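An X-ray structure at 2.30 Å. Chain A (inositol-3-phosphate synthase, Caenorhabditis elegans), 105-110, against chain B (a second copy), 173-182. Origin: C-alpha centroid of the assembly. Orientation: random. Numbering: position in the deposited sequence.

Chain A, residues 105-110: WRTKEG
Chain B (173-182) AKVFEPELQE

The contact is a lysine reaching from a β-turn of chain A across a loop of chain B to a salt bridge, backed by a proline and burying 412 Å² in all. Chain A runs as a strand through A:Thr107 and then makes a type I turn, closed by A:Gly110 N to A:Thr107 O (3.0 Å) and A:Thr107 N to A:Gly110 O (2.8 Å). A:Gly110, at phi/psi 145/-114, occupies a conformation that calls for glycine.

A:Lys108 (-51/-24), with the largest covered area (132 Å²), lies nearest B:Lys174, their CA atoms 5.1 Å apart. Its CB points toward chain B, and its long aliphatic chain (chi -107°, 142°, 56°, -129°) passes the loop carbonyls: CG is 3.2 Å from B:Phe176 O, CD 3.6 Å from B:Val175 O and CE 3.3 Å from B:Lys174 O. The terminal ammonium NZ then donates to B:Glu177 OE2 at 2.9 Å. B:Glu177 (m, m, chi3 -54°) precedes the helix; its CB points away, but its carboxylate returns to the lysine.

B:Pro178 (75 Å²), first in the helix, packs its compact apolar ring on the turn backbone, CG 3.4 Å from A:Thr107 C, and sets CB 4.0 Å from A:Arg106 CB. B:Gln181 (m, t, 32°) uses its two amide hydrogens for B:Phe176 O (NE2 to O, 2.8 Å) and a water 3.0 Å from NE2, which donates to A:Lys108 O (2.8 Å). B:Lys174 (66 Å²), with positive phi (70/34), sets CD 4.1 Å from A:Glu109 CA.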

# COMPACT_ATOMS: atom_id res chain seq x y z
N TRP A 105 -28.26 0.54 15.47
CA TRP A 105 -27.48 1.44 16.32
C TRP A 105 -27.15 2.71 15.53
O TRP A 105 -27.06 2.65 14.30
CB TRP A 105 -26.22 0.73 16.89
CG TRP A 105 -25.36 0.07 15.86
CD1 TRP A 105 -24.22 0.57 15.32
CD2 TRP A 105 -25.58 -1.21 15.22
NE1 TRP A 105 -23.71 -0.29 14.39
CE2 TRP A 105 -24.50 -1.41 14.31
CE3 TRP A 105 -26.58 -2.21 15.32
CZ2 TRP A 105 -24.40 -2.55 13.48
CZ3 TRP A 105 -26.46 -3.36 14.53
CH2 TRP A 105 -25.37 -3.51 13.60
N ARG A 106 -27.04 3.86 16.21
CA ARG A 106 -26.73 5.11 15.51
C ARG A 106 -25.28 5.09 15.00
O ARG A 106 -24.38 4.61 15.69
CB ARG A 106 -26.90 6.32 16.42
CG ARG A 106 -28.32 6.95 16.48
CD ARG A 106 -28.71 7.91 15.29
NE ARG A 106 -27.77 9.02 15.02
CZ ARG A 106 -27.44 9.45 13.79
NH1 ARG A 106 -27.98 8.87 12.72
NH2 ARG A 106 -26.58 10.46 13.59
N THR A 107 -25.06 5.62 13.79
CA THR A 107 -23.71 5.90 13.33
C THR A 107 -23.69 7.34 12.85
O THR A 107 -24.74 7.98 12.70
CB THR A 107 -23.31 4.95 12.22
OG1 THR A 107 -24.21 5.09 11.11
CG2 THR A 107 -23.55 3.51 12.68
N LYS A 108 -22.48 7.86 12.64
CA LYS A 108 -22.25 9.15 12.00
C LYS A 108 -23.01 9.25 10.69
O LYS A 108 -23.29 10.35 10.20
CB LYS A 108 -20.76 9.30 11.72
CG LYS A 108 -20.04 10.26 12.60
CD LYS A 108 -18.66 9.81 12.99
CE LYS A 108 -17.71 9.47 11.77
NZ LYS A 108 -17.23 8.09 12.21
N GLU A 109 -23.31 8.10 10.08
CA GLU A 109 -23.91 8.11 8.74
C GLU A 109 -25.44 8.00 8.79
O GLU A 109 -26.11 8.26 7.81
CB GLU A 109 -23.32 6.99 7.85
CG GLU A 109 -21.80 7.03 7.65
CD GLU A 109 -20.96 6.43 8.80
OE1 GLU A 109 -21.33 5.39 9.41
OE2 GLU A 109 -19.88 7.00 9.08
N GLY A 110 -25.97 7.64 9.95
CA GLY A 110 -27.38 7.35 10.07
C GLY A 110 -27.56 6.22 11.07
O GLY A 110 -27.29 6.39 12.25
N ALA B 173 -22.12 17.11 8.44
CA ALA B 173 -20.68 16.96 8.24
C ALA B 173 -20.21 15.53 8.51
O ALA B 173 -19.33 15.00 7.79
CB ALA B 173 -19.95 17.93 9.12
N LYS B 174 -20.80 14.87 9.52
CA LYS B 174 -20.51 13.45 9.84
C LYS B 174 -19.11 13.29 10.42
O LYS B 174 -18.45 12.29 10.15
CB LYS B 174 -20.65 12.54 8.59
CG LYS B 174 -22.03 12.58 7.93
CD LYS B 174 -22.22 11.45 6.95
CE LYS B 174 -21.90 11.84 5.51
NZ LYS B 174 -22.99 12.67 4.91
N VAL B 175 -18.66 14.27 11.18
CA VAL B 175 -17.35 14.24 11.83
C VAL B 175 -17.38 13.70 13.27
O VAL B 175 -16.66 12.75 13.62
CB VAL B 175 -16.71 15.67 11.80
CG1 VAL B 175 -15.28 15.64 12.30
CG2 VAL B 175 -16.73 16.21 10.36
N PHE B 176 -18.21 14.31 14.13
CA PHE B 176 -18.32 13.86 15.50
C PHE B 176 -19.21 12.62 15.53
O PHE B 176 -20.19 12.52 14.79
CB PHE B 176 -18.98 14.94 16.36
CG PHE B 176 -18.22 16.24 16.40
CD1 PHE B 176 -16.98 16.33 17.00
CD2 PHE B 176 -18.78 17.38 15.88
CE1 PHE B 176 -16.29 17.56 17.05
CE2 PHE B 176 -18.11 18.61 15.94
CZ PHE B 176 -16.85 18.68 16.53
N GLU B 177 -18.88 11.70 16.42
CA GLU B 177 -19.68 10.50 16.66
C GLU B 177 -21.08 10.95 17.18
O GLU B 177 -21.14 12.03 17.73
CB GLU B 177 -18.96 9.68 17.72
CG GLU B 177 -17.69 9.00 17.28
CD GLU B 177 -17.87 8.19 16.01
OE1 GLU B 177 -18.76 7.31 15.94
OE2 GLU B 177 -17.12 8.46 15.09
N PRO B 178 -22.15 10.17 17.00
CA PRO B 178 -23.50 10.63 17.31
C PRO B 178 -23.51 11.18 18.72
O PRO B 178 -23.77 12.34 18.88
CB PRO B 178 -24.35 9.35 17.16
CG PRO B 178 -23.55 8.63 15.95
CD PRO B 178 -22.19 8.78 16.50
N GLU B 179 -23.06 10.40 19.68
CA GLU B 179 -23.08 10.80 21.08
C GLU B 179 -22.61 12.21 21.30
O GLU B 179 -23.28 12.96 22.01
CB GLU B 179 -22.25 9.88 21.97
CG GLU B 179 -22.65 9.98 23.44
CD GLU B 179 -21.68 9.30 24.40
OE1 GLU B 179 -20.97 8.34 24.01
OE2 GLU B 179 -21.63 9.75 25.57
N LEU B 180 -21.47 12.56 20.70
CA LEU B 180 -20.88 13.91 20.88
C LEU B 180 -21.68 15.03 20.22
O LEU B 180 -21.61 16.19 20.66
CB LEU B 180 -19.39 13.94 20.44
CG LEU B 180 -18.61 15.27 20.50
CD1 LEU B 180 -18.60 15.88 21.92
CD2 LEU B 180 -17.17 15.05 19.96
N GLN B 181 -22.45 14.70 19.18
CA GLN B 181 -23.32 15.68 18.54
C GLN B 181 -24.49 15.95 19.48
O GLN B 181 -24.94 17.10 19.61
CB GLN B 181 -23.84 15.17 17.18
CG GLN B 181 -22.77 15.03 16.06
CD GLN B 181 -23.34 14.53 14.74
OE1 GLN B 181 -24.51 14.83 14.42
NE2 GLN B 181 -22.54 13.73 13.97
N GLU B 182 -24.98 14.91 20.16
CA GLU B 182 -26.06 15.14 21.14
C GLU B 182 -25.64 15.99 22.33
O GLU B 182 -26.34 16.90 22.69
CB GLU B 182 -26.71 13.83 21.60
CG GLU B 182 -28.01 13.51 20.87
CD GLU B 182 -27.89 13.60 19.36
OE1 GLU B 182 -27.33 12.66 18.72
OE2 GLU B 182 -28.36 14.62 18.81
O HOH W 1 -23.66 12.85 11.34